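Lovastatin nonaketide synthase, polyketide synthase component (Aspergillus terreus, PDB 7CPX) builds the nonaketide backbone of lovastatin as an iterative multidomain polyketide synthase, condensing malonyl units and reducing, methylating and cyclising the chain to carrier-bound dihydromonacolin L. Local coordinates at residues 126-131 and 173-178; 1309-1314 and 1354-1359; 1645-1650 and 1674-1679; 1902-1907 and 1925-1930. The protein carries 2 engineered substitutions. All blocks are in the same frame, centred on the assembly; numbering follows the deposited sequence.

Overall arrangement
From the N terminus the four contacts follow one another in series, each loop closing before the next opens, so none nests in or crosses another. Interaction 1 closes a 41-residue, partly helical excursion and pairs two neighbouring parallel strands of the ketosynthase. Interaction 2 brackets 39 mainly helical residues and joins two helix-helix junctions. In interaction 3 a 23-residue helix-and-strand crossover brings the end of one strand to the start of a later helix. Interaction 4 closes the shortest loop, 17 residues, against a strand. Interaction 1 lies across the chain's centre from the other three, its centre about 118 Å from that of interaction 2; interactions 2 and 4 have centres about 60 Å apart.

Interaction 1 (126-131 and 173-178); sequences AVYVGV and PSMTID
The Y128 ring is approached obliquely by both M175 and P173. Y128 and M175 lie side by side, pointing the same way, and M175 SD stands 4.2 Å from the Y128 ring centroid, 45° off the normal: a Met-aromatic contact. The bend at chi2 (61°) of M175 places SD there. Toward the phenol end, P173 CB is 3.8 Å from Y128 CZ, while L190 and Q194 of helix 183-196 also touch the Y128 side chain. Beneath these side chains the strands run parallel, their axes 4.2 Å apart, with Y128 in register with M175 and V129 with T176. V129 N donates to M175 O at 2.9 Å and V131 N to I177 O at 2.9 Å. On the other face V127 and V129 pack on helix 159-168; T176 OG1 donates to the backbone O of S158, just before that helix, and is hydrogen-bonded to S161 OG on it. I177 meets I177 of the second subunit and M175 meets V186 of that subunit. Such a strand, outermost in the sheet within this chain, lying at the dimer interface and running on toward C181, the predicted active-site cysteine, whose side chain is about 8 Å from that of D178, is characteristic of the thiolase-fold ketosynthase.

Interaction 2 (1309-1314 and 1354-1359); sequences VYFYIR and YDPGWE
F1311 and P1356 cross obliquely, and F1311 meets W1358 at about a right angle, so two side chains of the 1354-1359 loop converge on one ring. F1311 CB lies 3.5 Å from P1356 CG, and F1311 CG, set anti to its own carbonyl carbon (chi1 -68°), carries the ring across the proline. Farther out, F1311 CE1 is 3.5 Å from W1358 NE1 and sits at the edge of the indole, in its plane. The phenyl ring and the five-membered ring have centroids 5.8 Å apart and planes at 54°, an oblique pairing. Y1310 CE1 lies 3.3 Å above the F1311 plane, over its centre. Y1312 and P1356 instead run alongside each other in opposing directions, with Y1312 CE2 3.7 Å from P1356 CG. D1355 CB approaches the Y1312 ring at its edge. F1311 CB covers part of one Y1312 face, offset toward the rim. P1356 thus touches both aromatic side chains. No hydrogen bond links the segments; the contact is apolar and lies at the surface. W1358 also touches R1307 and I1308 of helix 1298-1309. The geometry is that of a proline-centred inverse gamma turn, at P1356, packed against the junction of helices 1298-1309 and 1313-1324, with Y1312 at the N-cap position of the second.

Interaction 3 (1645-1650 and 1674-1679); sequences VVVGGQ and KRLVDL
V1647 and G1648 meet residues 1674-1676 at the carboxyl ends of two neighbouring parallel strands, 1644-1647 and 1670-1673, which are joined through helix 1652-1664 in a beta-alpha-beta crossover, consistent with a Rossmann-like unit. V1647 CG1, anti to its backbone N (chi1 -170°), reaches over the start of helix 1676-1680 and lies 3.6 Å from L1676 N. The other branch, V1647 CG2, meets L1679 CD2 at 4.2 Å, the two side chains crossing at about a right angle. Two residues earlier on the strand, V1645 CG1 is 4.2 Å from L1679 CD1, so both leucine methyls are engaged. F1691 and Y1673 also touch L1679, while helix 1705-1719 packs against L1676.

At the strand end the contact becomes backbone to backbone: K1674 CA lies 3.2 Å from G1648 O in a CA-H...O contact. G1648 and G1649 both have positive phi, which glycine readily adopts, and the chain turns there. Nearer the surface, Q1650 OE1 comes within 3.9 Å of K1674 CB, those side chains also crossing at about a right angle. R1675, at the N-cap position, grips D1678 side-on: its NE donates to D1678 OD2 at 3.0 Å, nearly straight (172°), and its NH2 donates to the syn lone pair of D1678 OD1 at 2.8 Å, a salt bridge. V1677 CG2 rests against one guanidinium face.

Chemically, then, the strand and helix are joined by valine-leucine packing with no clear hydrogen bond between them. The polar grip stays within the helix's first turn, where the two opposite charges would largely offset each other.

Interaction 4 (1902-1907 and 1925-1930); sequences EVPVVA and TEADNN
The contact of P1904 and V1905 with T1925 and A1927 belongs to the place where strand 1923-1924, paired antiparallel with strand 1901-1909, gives way to loop and the chain peels away. V1906 is backbone hydrogen-bonded to Y1924; between the two segments there is no hydrogen bond. P1904 CD packs on A1927 CB at 3.7 Å. V1905 CG1, anti to the carbonyl carbon (chi1 -57°), is directed at the backbone and lies 3.7 Å from T1925 CA. V1903 CG1 adds a longer approach, 4.0 Å from T1925 O. The loop instead braces itself: D1928 OD1 accepts from N1930 N at 2.9 Å, an Asx turn in which the donor comes from above the carboxylate plane, 65° out of it. N1930 ND2 also donates to D1928 OD1, meeting the syn lone pair of that oxygen. R2096 forms salt bridges with D1928 OD2 and E1926 OE1, anchoring the loop's acidic groups together. Around this, V1903 and V1905 pack on V1896 of strand 1887-1898, V1905 also touches I1871 of strand 1869-1883 and I1923 of strand 1923-1924, and the loop runs on to helix 1935-1953.

Interaction 1 (126-131 and 173-178)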
loop_
_atom_site.group_PDB
_atom_site.type_symbol
_atom_site.label_atom_id
_atom_site.label_comp_id
_atom_site.label_asym_id
_atom_site.label_seq_id
_atom_site.Cartn_x
_atom_site.Cartn_y
_atom_site.Cartn_z
ATOM N N ALA A 126 15.897 -46.426 -6.823
ATOM C CA ALA A 126 15.704 -45.202 -7.581
ATOM C C ALA A 126 14.424 -44.507 -7.141
ATOM O O ALA A 126 13.569 -45.089 -6.474
ATOM C CB ALA A 126 15.642 -45.503 -9.077
ATOM N N VAL A 127 14.300 -43.242 -7.526
ATOM C CA VAL A 127 13.103 -42.455 -7.257
ATOM C C VAL A 127 12.798 -41.612 -8.483
ATOM O O VAL A 127 13.701 -41.006 -9.069
ATOM C CB VAL A 127 13.267 -41.565 -6.013
ATOM C CG1 VAL A 127 12.029 -40.718 -5.814
ATOM C CG2 VAL A 127 13.519 -42.422 -4.797
ATOM N N TYR A 128 11.527 -41.575 -8.871
ATOM C CA TYR A 128 11.077 -40.796 -10.021
ATOM C C TYR A 128 9.743 -40.175 -9.625
ATOM O O TYR A 128 8.728 -40.872 -9.542
ATOM C CB TYR A 128 10.950 -41.666 -11.265
ATOM C CG TYR A 128 12.257 -42.263 -11.731
ATOM C CD1 TYR A 128 12.763 -43.414 -11.151
ATOM C CD2 TYR A 128 12.980 -41.676 -12.756
ATOM C CE1 TYR A 128 13.955 -43.957 -11.575
ATOM C CE2 TYR A 128 14.172 -42.213 -13.186
ATOM C CZ TYR A 128 14.656 -43.353 -12.595
ATOM O OH TYR A 128 15.848 -43.886 -13.027
ATOM N N VAL A 129 9.754 -38.871 -9.368
ATOM C CA VAL A 129 8.599 -38.156 -8.842
ATOM C C VAL A 129 8.054 -37.244 -9.928
ATOM O O VAL A 129 8.801 -36.463 -10.530
ATOM C CB VAL A 129 8.966 -37.354 -7.581
ATOM C CG1 VAL A 129 7.740 -36.673 -7.005
ATOM C CG2 VAL A 129 9.586 -38.267 -6.549
ATOM N N GLY A 130 6.753 -37.344 -10.174
ATOM C CA GLY A 130 6.073 -36.467 -11.099
ATOM C C GLY A 130 5.341 -35.357 -10.377
ATOM O O GLY A 130 4.346 -35.596 -9.685
ATOM N N VAL A 131 5.836 -34.134 -10.520
ATOM C CA VAL A 131 5.238 -32.961 -9.901
ATOM C C VAL A 131 5.099 -31.882 -10.960
ATOM O O VAL A 131 6.033 -31.623 -11.727
ATOM C CB VAL A 131 6.075 -32.454 -8.711
ATOM C CG1 VAL A 131 6.246 -33.552 -7.687
ATOM C CG2 VAL A 131 7.420 -31.970 -9.190
ATOM N N PRO A 173 18.793 -43.393 -9.027
ATOM C CA PRO A 173 18.382 -42.116 -9.616
ATOM C C PRO A 173 17.171 -41.542 -8.898
ATOM O O PRO A 173 16.261 -42.270 -8.496
ATOM C CB PRO A 173 18.062 -42.481 -11.068
ATOM C CG PRO A 173 18.852 -43.703 -11.335
ATOM C CD PRO A 173 18.927 -44.452 -10.042
ATOM N N SER A 174 17.168 -40.222 -8.739
ATOM C CA SER A 174 16.152 -39.504 -7.973
ATOM C C SER A 174 15.536 -38.396 -8.813
ATOM O O SER A 174 15.426 -37.244 -8.388
ATOM C CB SER A 174 16.745 -38.935 -6.688
ATOM O OG SER A 174 17.146 -39.973 -5.811
ATOM N N MET A 175 15.136 -38.733 -10.035
ATOM C CA MET A 175 14.517 -37.750 -10.909
ATOM C C MET A 175 13.239 -37.203 -10.289
ATOM O O MET A 175 12.499 -37.916 -9.608
ATOM C CB MET A 175 14.187 -38.369 -12.265
ATOM C CG MET A 175 15.380 -38.701 -13.133
ATOM S SD MET A 175 16.497 -39.893 -12.384
ATOM C CE MET A 175 17.291 -40.561 -13.844
ATOM N N THR A 176 12.989 -35.920 -10.526
ATOM C CA THR A 176 11.684 -35.312 -10.301
ATOM C C THR A 176 11.152 -34.890 -11.663
ATOM O O THR A 176 11.581 -33.873 -12.218
ATOM C CB THR A 176 11.763 -34.122 -9.354
ATOM O OG1 THR A 176 12.271 -34.547 -8.084
ATOM C CG2 THR A 176 10.385 -33.516 -9.177
ATOM N N ILE A 177 10.231 -35.665 -12.191
ATOM C CA ILE A 177 9.737 -35.482 -13.546
ATOM C C ILE A 177 8.640 -34.434 -13.547
ATOM O O ILE A 177 7.949 -34.226 -12.544
ATOM C CB ILE A 177 9.226 -36.817 -14.116
ATOM C CG1 ILE A 177 10.292 -37.902 -13.961
ATOM C CG2 ILE A 177 8.842 -36.653 -15.570
ATOM C CD1 ILE A 177 11.619 -37.550 -14.583
ATOM N N ASP A 178 8.484 -33.760 -14.684
ATOM C CA ASP A 178 7.378 -32.831 -14.897
ATOM C C ASP A 178 7.033 -32.878 -16.380
ATOM O O ASP A 178 7.669 -32.201 -17.193
ATOM C CB ASP A 178 7.734 -31.419 -14.448
ATOM C CG ASP A 178 6.516 -30.528 -14.314
ATOM O OD1 ASP A 178 5.430 -30.932 -14.778
ATOM O OD2 ASP A 178 6.637 -29.432 -13.730
#

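Interaction 2 (1309-1314 and 1354-1359)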
loop_
_atom_site.group_PDB
_atom_site.type_symbol
_atom_site.label_atom_id
_atom_site.label_comp_id
_atom_site.label_asym_id
_atom_site.label_seq_id
_atom_site.Cartn_x
_atom_site.Cartn_y
_atom_site.Cartn_z
ATOM N N VAL A 1309 20.802 68.580 -53.992
ATOM C CA VAL A 1309 20.972 68.406 -55.428
ATOM C C VAL A 1309 20.281 69.487 -56.254
ATOM O O VAL A 1309 20.564 69.594 -57.458
ATOM C CB VAL A 1309 20.475 67.013 -55.867
ATOM C CG1 VAL A 1309 18.998 66.839 -55.526
ATOM C CG2 VAL A 1309 20.712 66.805 -57.352
ATOM N N TYR A 1310 19.406 70.299 -55.658
ATOM C CA TYR A 1310 18.539 71.164 -56.453
ATOM C C TYR A 1310 19.313 72.198 -57.262
ATOM O O TYR A 1310 18.754 72.772 -58.203
ATOM C CB TYR A 1310 17.536 71.878 -55.546
ATOM C CG TYR A 1310 17.975 73.261 -55.119
ATOM C CD1 TYR A 1310 18.842 73.437 -54.049
ATOM C CD2 TYR A 1310 17.521 74.392 -55.785
ATOM C CE1 TYR A 1310 19.244 74.699 -53.656
ATOM C CE2 TYR A 1310 17.918 75.657 -55.400
ATOM C CZ TYR A 1310 18.779 75.806 -54.334
ATOM O OH TYR A 1310 19.177 77.065 -53.948
ATOM N N PHE A 1311 20.577 72.456 -56.923
ATOM C CA PHE A 1311 21.299 73.554 -57.557
ATOM C C PHE A 1311 21.444 73.336 -59.059
ATOM O O PHE A 1311 21.124 74.222 -59.859
ATOM C CB PHE A 1311 22.671 73.724 -56.905
ATOM C CG PHE A 1311 22.611 74.207 -55.485
ATOM C CD1 PHE A 1311 22.446 73.314 -54.440
ATOM C CD2 PHE A 1311 22.722 75.557 -55.194
ATOM C CE1 PHE A 1311 22.393 73.758 -53.132
ATOM C CE2 PHE A 1311 22.669 76.006 -53.889
ATOM C CZ PHE A 1311 22.504 75.106 -52.857
ATOM N N TYR A 1312 21.925 72.161 -59.465
ATOM C CA TYR A 1312 22.194 71.867 -60.871
ATOM C C TYR A 1312 21.421 70.635 -61.321
ATOM O O TYR A 1312 21.867 69.886 -62.196
ATOM C CB TYR A 1312 23.688 71.665 -61.120
ATOM C CG TYR A 1312 24.604 72.482 -60.233
ATOM C CD1 TYR A 1312 24.411 73.846 -60.064
ATOM C CD2 TYR A 1312 25.666 71.884 -59.567
ATOM C CE1 TYR A 1312 25.250 74.591 -59.255
ATOM C CE2 TYR A 1312 26.509 72.619 -58.758
ATOM C CZ TYR A 1312 26.296 73.971 -58.605
ATOM O OH TYR A 1312 27.136 74.705 -57.798
ATOM N N ILE A 1313 20.242 70.411 -60.738
ATOM C CA ILE A 1313 19.473 69.213 -61.064
ATOM C C ILE A 1313 19.186 69.151 -62.558
ATOM O O ILE A 1313 19.283 68.085 -63.179
ATOM C CB ILE A 1313 18.172 69.162 -60.239
ATOM C CG1 ILE A 1313 17.357 67.918 -60.608
ATOM C CG2 ILE A 1313 17.336 70.417 -60.456
ATOM C CD1 ILE A 1313 18.017 66.616 -60.206
ATOM N N ARG A 1314 18.821 70.285 -63.159
ATOM C CA ARG A 1314 18.500 70.288 -64.583
ATOM C C ARG A 1314 19.673 69.794 -65.419
ATOM O O ARG A 1314 19.470 69.225 -66.497
ATOM C CB ARG A 1314 18.086 71.691 -65.024
ATOM C CG ARG A 1314 16.821 72.215 -64.353
ATOM C CD ARG A 1314 15.585 71.415 -64.750
ATOM N NE ARG A 1314 15.408 70.218 -63.934
ATOM C CZ ARG A 1314 14.731 70.176 -62.794
ATOM N NH1 ARG A 1314 14.154 71.255 -62.290
ATOM N NH2 ARG A 1314 14.632 69.022 -62.141
ATOM N N TYR A 1354 25.884 65.790 -54.436
ATOM C CA TYR A 1354 26.828 66.440 -53.536
ATOM C C TYR A 1354 27.655 67.531 -54.211
ATOM O O TYR A 1354 28.415 68.220 -53.521
ATOM C CB TYR A 1354 27.787 65.410 -52.919
ATOM C CG TYR A 1354 27.136 64.164 -52.347
ATOM C CD1 TYR A 1354 25.767 64.101 -52.113
ATOM C CD2 TYR A 1354 27.901 63.050 -52.032
ATOM C CE1 TYR A 1354 25.182 62.962 -51.593
ATOM C CE2 TYR A 1354 27.326 61.910 -51.507
ATOM C CZ TYR A 1354 25.966 61.871 -51.289
ATOM O OH TYR A 1354 25.390 60.735 -50.769
ATOM N N ASP A 1355 27.537 67.704 -55.526
ATOM C CA ASP A 1355 28.355 68.692 -56.226
ATOM C C ASP A 1355 28.237 70.102 -55.662
ATOM O O ASP A 1355 29.280 70.754 -55.489
ATOM C CB ASP A 1355 27.989 68.713 -57.718
ATOM C CG ASP A 1355 28.858 67.790 -58.549
ATOM O OD1 ASP A 1355 30.081 67.732 -58.298
ATOM O OD2 ASP A 1355 28.318 67.119 -59.454
ATOM N N PRO A 1356 27.048 70.628 -55.358
ATOM C CA PRO A 1356 26.947 72.051 -54.997
ATOM C C PRO A 1356 27.582 72.383 -53.654
ATOM O O PRO A 1356 26.911 72.884 -52.746
ATOM C CB PRO A 1356 25.431 72.299 -54.977
ATOM C CG PRO A 1356 24.838 71.176 -55.766
ATOM C CD PRO A 1356 25.722 70.007 -55.509
ATOM N N GLY A 1357 28.881 72.112 -53.522
ATOM C CA GLY A 1357 29.622 72.446 -52.328
ATOM C C GLY A 1357 29.476 71.469 -51.185
ATOM O O GLY A 1357 30.270 71.523 -50.239
ATOM N N TRP A 1358 28.488 70.575 -51.235
ATOM C CA TRP A 1358 28.300 69.624 -50.144
ATOM C C TRP A 1358 29.395 68.565 -50.152
ATOM O O TRP A 1358 29.999 68.272 -49.114
ATOM C CB TRP A 1358 26.919 68.977 -50.249
ATOM C CG TRP A 1358 25.806 69.954 -50.481
ATOM C CD1 TRP A 1358 25.317 70.368 -51.687
ATOM C CD2 TRP A 1358 25.041 70.639 -49.482
ATOM N NE1 TRP A 1358 24.296 71.267 -51.500
ATOM C CE2 TRP A 1358 24.107 71.451 -50.155
ATOM C CE3 TRP A 1358 25.055 70.644 -48.084
ATOM C CZ2 TRP A 1358 23.197 72.260 -49.479
ATOM C CZ3 TRP A 1358 24.151 71.448 -47.414
ATOM C CH2 TRP A 1358 23.234 72.244 -48.112
ATOM N N GLU A 1359 29.677 67.991 -51.323
ATOM C CA GLU A 1359 30.711 66.972 -51.467
ATOM C C GLU A 1359 30.603 65.919 -50.367
ATOM O O GLU A 1359 29.495 65.570 -49.945
ATOM C CB GLU A 1359 32.095 67.625 -51.463
ATOM C CG GLU A 1359 32.257 68.722 -52.502
ATOM C CD GLU A 1359 33.683 69.225 -52.600
ATOM O OE1 GLU A 1359 34.540 68.739 -51.833
ATOM O OE2 GLU A 1359 33.948 70.106 -53.444
#

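Interaction 3 (1645-1650 and 1674-1679)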
loop_
_atom_site.group_PDB
_atom_site.type_symbol
_atom_site.label_atom_id
_atom_site.label_comp_id
_atom_site.label_asym_id
_atom_site.label_seq_id
_atom_site.Cartn_x
_atom_site.Cartn_y
_atom_site.Cartn_z
ATOM N N VAL A 1645 -40.784 48.565 -65.112
ATOM C CA VAL A 1645 -42.002 49.132 -64.548
ATOM C C VAL A 1645 -41.616 49.957 -63.330
ATOM O O VAL A 1645 -41.025 49.429 -62.382
ATOM C CB VAL A 1645 -43.018 48.045 -64.158
ATOM C CG1 VAL A 1645 -44.312 48.679 -63.683
ATOM C CG2 VAL A 1645 -43.272 47.097 -65.325
ATOM N N VAL A 1646 -41.956 51.240 -63.346
ATOM C CA VAL A 1646 -41.675 52.146 -62.240
ATOM C C VAL A 1646 -42.960 52.359 -61.457
ATOM O O VAL A 1646 -44.018 52.624 -62.043
ATOM C CB VAL A 1646 -41.107 53.483 -62.739
ATOM C CG1 VAL A 1646 -40.649 54.325 -61.562
ATOM C CG2 VAL A 1646 -39.965 53.245 -63.710
ATOM N N VAL A 1647 -42.874 52.224 -60.137
ATOM C CA VAL A 1647 -44.010 52.386 -59.240
ATOM C C VAL A 1647 -43.643 53.430 -58.198
ATOM O O VAL A 1647 -42.568 53.358 -57.591
ATOM C CB VAL A 1647 -44.398 51.057 -58.569
ATOM C CG1 VAL A 1647 -45.719 51.200 -57.831
ATOM C CG2 VAL A 1647 -44.470 49.941 -59.598
ATOM N N GLY A 1648 -44.538 54.396 -57.989
ATOM C CA GLY A 1648 -44.314 55.482 -57.055
ATOM C C GLY A 1648 -44.328 56.827 -57.767
ATOM O O GLY A 1648 -45.143 57.062 -58.664
ATOM N N GLY A 1649 -43.412 57.701 -57.360
ATOM C CA GLY A 1649 -43.306 59.009 -57.969
ATOM C C GLY A 1649 -44.336 60.015 -57.511
ATOM O O GLY A 1649 -44.475 61.063 -58.148
ATOM N N GLN A 1650 -45.075 59.728 -56.438
ATOM C CA GLN A 1650 -46.099 60.660 -55.979
ATOM C C GLN A 1650 -45.481 61.882 -55.311
ATOM O O GLN A 1650 -45.889 63.018 -55.583
ATOM C CB GLN A 1650 -47.057 59.951 -55.022
ATOM C CG GLN A 1650 -48.287 60.762 -54.653
ATOM C CD GLN A 1650 -49.210 60.992 -55.833
ATOM O OE1 GLN A 1650 -48.983 60.468 -56.925
ATOM N NE2 GLN A 1650 -50.258 61.777 -55.620
ATOM N N LYS A 1674 -48.446 55.461 -60.390
ATOM C CA LYS A 1674 -48.235 56.406 -59.299
ATOM C C LYS A 1674 -48.085 55.687 -57.964
ATOM O O LYS A 1674 -47.248 56.069 -57.137
ATOM C CB LYS A 1674 -49.391 57.403 -59.240
ATOM C CG LYS A 1674 -49.635 58.155 -60.538
ATOM C CD LYS A 1674 -48.414 58.958 -60.958
ATOM C CE LYS A 1674 -48.684 59.761 -62.216
ATOM N NZ LYS A 1674 -47.483 60.523 -62.655
ATOM N N ARG A 1675 -48.888 54.653 -57.733
ATOM C CA ARG A 1675 -48.919 53.968 -56.450
ATOM C C ARG A 1675 -48.962 52.464 -56.678
ATOM O O ARG A 1675 -49.350 51.986 -57.746
ATOM C CB ARG A 1675 -50.128 54.403 -55.611
ATOM C CG ARG A 1675 -50.188 55.897 -55.340
ATOM C CD ARG A 1675 -51.563 56.318 -54.851
ATOM N NE ARG A 1675 -52.594 56.059 -55.850
ATOM C CZ ARG A 1675 -53.877 56.361 -55.702
ATOM N NH1 ARG A 1675 -54.329 56.943 -54.604
ATOM N NH2 ARG A 1675 -54.728 56.072 -56.683
ATOM N N LEU A 1676 -48.551 51.719 -55.651
ATOM C CA LEU A 1676 -48.610 50.265 -55.729
ATOM C C LEU A 1676 -50.050 49.774 -55.819
ATOM O O LEU A 1676 -50.320 48.758 -56.471
ATOM C CB LEU A 1676 -47.903 49.651 -54.520
ATOM C CG LEU A 1676 -47.763 48.128 -54.507
ATOM C CD1 LEU A 1676 -47.106 47.626 -55.781
ATOM C CD2 LEU A 1676 -46.975 47.669 -53.292
ATOM N N VAL A 1677 -50.984 50.478 -55.177
ATOM C CA VAL A 1677 -52.398 50.149 -55.340
ATOM C C VAL A 1677 -52.807 50.311 -56.797
ATOM O O VAL A 1677 -53.591 49.518 -57.331
ATOM C CB VAL A 1677 -53.265 51.013 -54.405
ATOM C CG1 VAL A 1677 -52.926 50.723 -52.953
ATOM C CG2 VAL A 1677 -53.089 52.496 -54.716
ATOM N N ASP A 1678 -52.284 51.343 -57.463
ATOM C CA ASP A 1678 -52.542 51.503 -58.890
ATOM C C ASP A 1678 -51.970 50.332 -59.676
ATOM O O ASP A 1678 -52.572 49.879 -60.658
ATOM C CB ASP A 1678 -51.953 52.824 -59.387
ATOM C CG ASP A 1678 -52.495 54.023 -58.635
ATOM O OD1 ASP A 1678 -53.655 53.964 -58.177
ATOM O OD2 ASP A 1678 -51.761 55.024 -58.502
ATOM N N LEU A 1679 -50.807 49.826 -59.259
ATOM C CA LEU A 1679 -50.259 48.631 -59.891
ATOM C C LEU A 1679 -51.209 47.453 -59.731
ATOM O O LEU A 1679 -51.428 46.688 -60.677
ATOM C CB LEU A 1679 -48.892 48.298 -59.292
ATOM C CG LEU A 1679 -48.136 47.148 -59.961
ATOM C CD1 LEU A 1679 -47.623 47.568 -61.328
ATOM C CD2 LEU A 1679 -46.996 46.667 -59.078
#

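Interaction 4 (1902-1907 and 1925-1930)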
loop_
_atom_site.group_PDB
_atom_site.type_symbol
_atom_site.label_atom_id
_atom_site.label_comp_id
_atom_site.label_asym_id
_atom_site.label_seq_id
_atom_site.Cartn_x
_atom_site.Cartn_y
_atom_site.Cartn_z
ATOM N N GLU A 1902 -4.527 67.378 -12.939
ATOM C CA GLU A 1902 -4.247 65.991 -12.570
ATOM C C GLU A 1902 -3.871 65.937 -11.089
ATOM O O GLU A 1902 -2.724 65.705 -10.704
ATOM C CB GLU A 1902 -3.144 65.422 -13.452
ATOM C CG GLU A 1902 -3.462 65.439 -14.939
ATOM C CD GLU A 1902 -4.620 64.529 -15.301
ATOM O OE1 GLU A 1902 -5.052 63.738 -14.436
ATOM O OE2 GLU A 1902 -5.100 64.606 -16.452
ATOM N N VAL A 1903 -4.879 66.157 -10.252
ATOM C CA VAL A 1903 -4.671 66.267 -8.810
ATOM C C VAL A 1903 -4.312 64.894 -8.254
ATOM O O VAL A 1903 -5.098 63.950 -8.408
ATOM C CB VAL A 1903 -5.921 66.828 -8.115
ATOM C CG1 VAL A 1903 -5.708 66.905 -6.612
ATOM C CG2 VAL A 1903 -6.276 68.193 -8.684
ATOM N N PRO A 1904 -3.148 64.720 -7.626
ATOM C CA PRO A 1904 -2.864 63.439 -6.970
ATOM C C PRO A 1904 -3.769 63.224 -5.768
ATOM O O PRO A 1904 -4.089 64.159 -5.033
ATOM C CB PRO A 1904 -1.394 63.567 -6.551
ATOM C CG PRO A 1904 -0.840 64.658 -7.400
ATOM C CD PRO A 1904 -1.973 65.606 -7.623
ATOM N N VAL A 1905 -4.175 61.968 -5.569
ATOM C CA VAL A 1905 -5.030 61.590 -4.452
ATOM C C VAL A 1905 -4.747 60.139 -4.096
ATOM O O VAL A 1905 -4.144 59.388 -4.869
ATOM C CB VAL A 1905 -6.537 61.769 -4.765
ATOM C CG1 VAL A 1905 -6.839 63.200 -5.175
ATOM C CG2 VAL A 1905 -6.977 60.793 -5.845
ATOM N N VAL A 1906 -5.191 59.750 -2.903
ATOM C CA VAL A 1906 -5.102 58.382 -2.413
ATOM C C VAL A 1906 -6.488 57.970 -1.944
ATOM O O VAL A 1906 -7.149 58.721 -1.218
ATOM C CB VAL A 1906 -4.077 58.246 -1.272
ATOM C CG1 VAL A 1906 -4.076 56.830 -0.726
ATOM C CG2 VAL A 1906 -2.693 58.630 -1.760
ATOM N N ALA A 1907 -6.927 56.783 -2.353
ATOM C CA ALA A 1907 -8.290 56.341 -2.105
ATOM C C ALA A 1907 -8.313 54.853 -1.787
ATOM O O ALA A 1907 -7.312 54.142 -1.923
ATOM C CB ALA A 1907 -9.196 56.638 -3.304
ATOM N N THR A 1925 -7.924 63.550 -0.669
ATOM C CA THR A 1925 -7.741 64.400 -1.837
ATOM C C THR A 1925 -6.495 65.274 -1.779
ATOM O O THR A 1925 -6.155 65.898 -2.789
ATOM C CB THR A 1925 -8.968 65.299 -2.025
ATOM O OG1 THR A 1925 -9.122 66.148 -0.880
ATOM C CG2 THR A 1925 -10.225 64.461 -2.203
ATOM N N GLU A 1926 -5.808 65.341 -0.642
ATOM C CA GLU A 1926 -4.647 66.215 -0.539
ATOM C C GLU A 1926 -3.514 65.704 -1.420
ATOM O O GLU A 1926 -3.228 64.504 -1.462
ATOM C CB GLU A 1926 -4.177 66.314 0.911
ATOM C CG GLU A 1926 -3.088 67.349 1.135
ATOM C CD GLU A 1926 -2.656 67.436 2.585
ATOM O OE1 GLU A 1926 -3.199 66.676 3.414
ATOM O OE2 GLU A 1926 -1.774 68.264 2.894
ATOM N N ALA A 1927 -2.866 66.629 -2.127
ATOM C CA ALA A 1927 -1.736 66.299 -2.994
ATOM C C ALA A 1927 -0.418 66.495 -2.243
ATOM O O ALA A 1927 0.437 67.301 -2.611
ATOM C CB ALA A 1927 -1.783 67.143 -4.263
ATOM N N ASP A 1928 -0.270 65.731 -1.166
ATOM C CA ASP A 1928 0.908 65.827 -0.315
ATOM C C ASP A 1928 2.068 65.078 -0.959
ATOM O O ASP A 1928 1.999 63.858 -1.146
ATOM C CB ASP A 1928 0.607 65.264 1.072
ATOM C CG ASP A 1928 1.767 65.428 2.034
ATOM O OD1 ASP A 1928 2.772 66.064 1.654
ATOM O OD2 ASP A 1928 1.675 64.916 3.169
ATOM N N ASN A 1929 3.133 65.808 -1.299
ATOM C CA ASN A 1929 4.314 65.174 -1.872
ATOM C C ASN A 1929 5.021 64.268 -0.874
ATOM O O ASN A 1929 5.761 63.370 -1.290
ATOM C CB ASN A 1929 5.286 66.237 -2.385
ATOM C CG ASN A 1929 4.699 67.066 -3.511
ATOM O OD1 ASN A 1929 4.803 66.705 -4.683
ATOM N ND2 ASN A 1929 4.078 68.185 -3.159
ATOM N N ASN A 1930 4.813 64.481 0.427
ATOM C CA ASN A 1930 5.382 63.574 1.418
ATOM C C ASN A 1930 4.884 62.153 1.195
ATOM O O ASN A 1930 5.645 61.189 1.331
ATOM C CB ASN A 1930 5.038 64.053 2.827
ATOM C CG ASN A 1930 5.662 65.396 3.153
ATOM O OD1 ASN A 1930 6.724 65.466 3.774
ATOM N ND2 ASN A 1930 5.007 66.471 2.731
#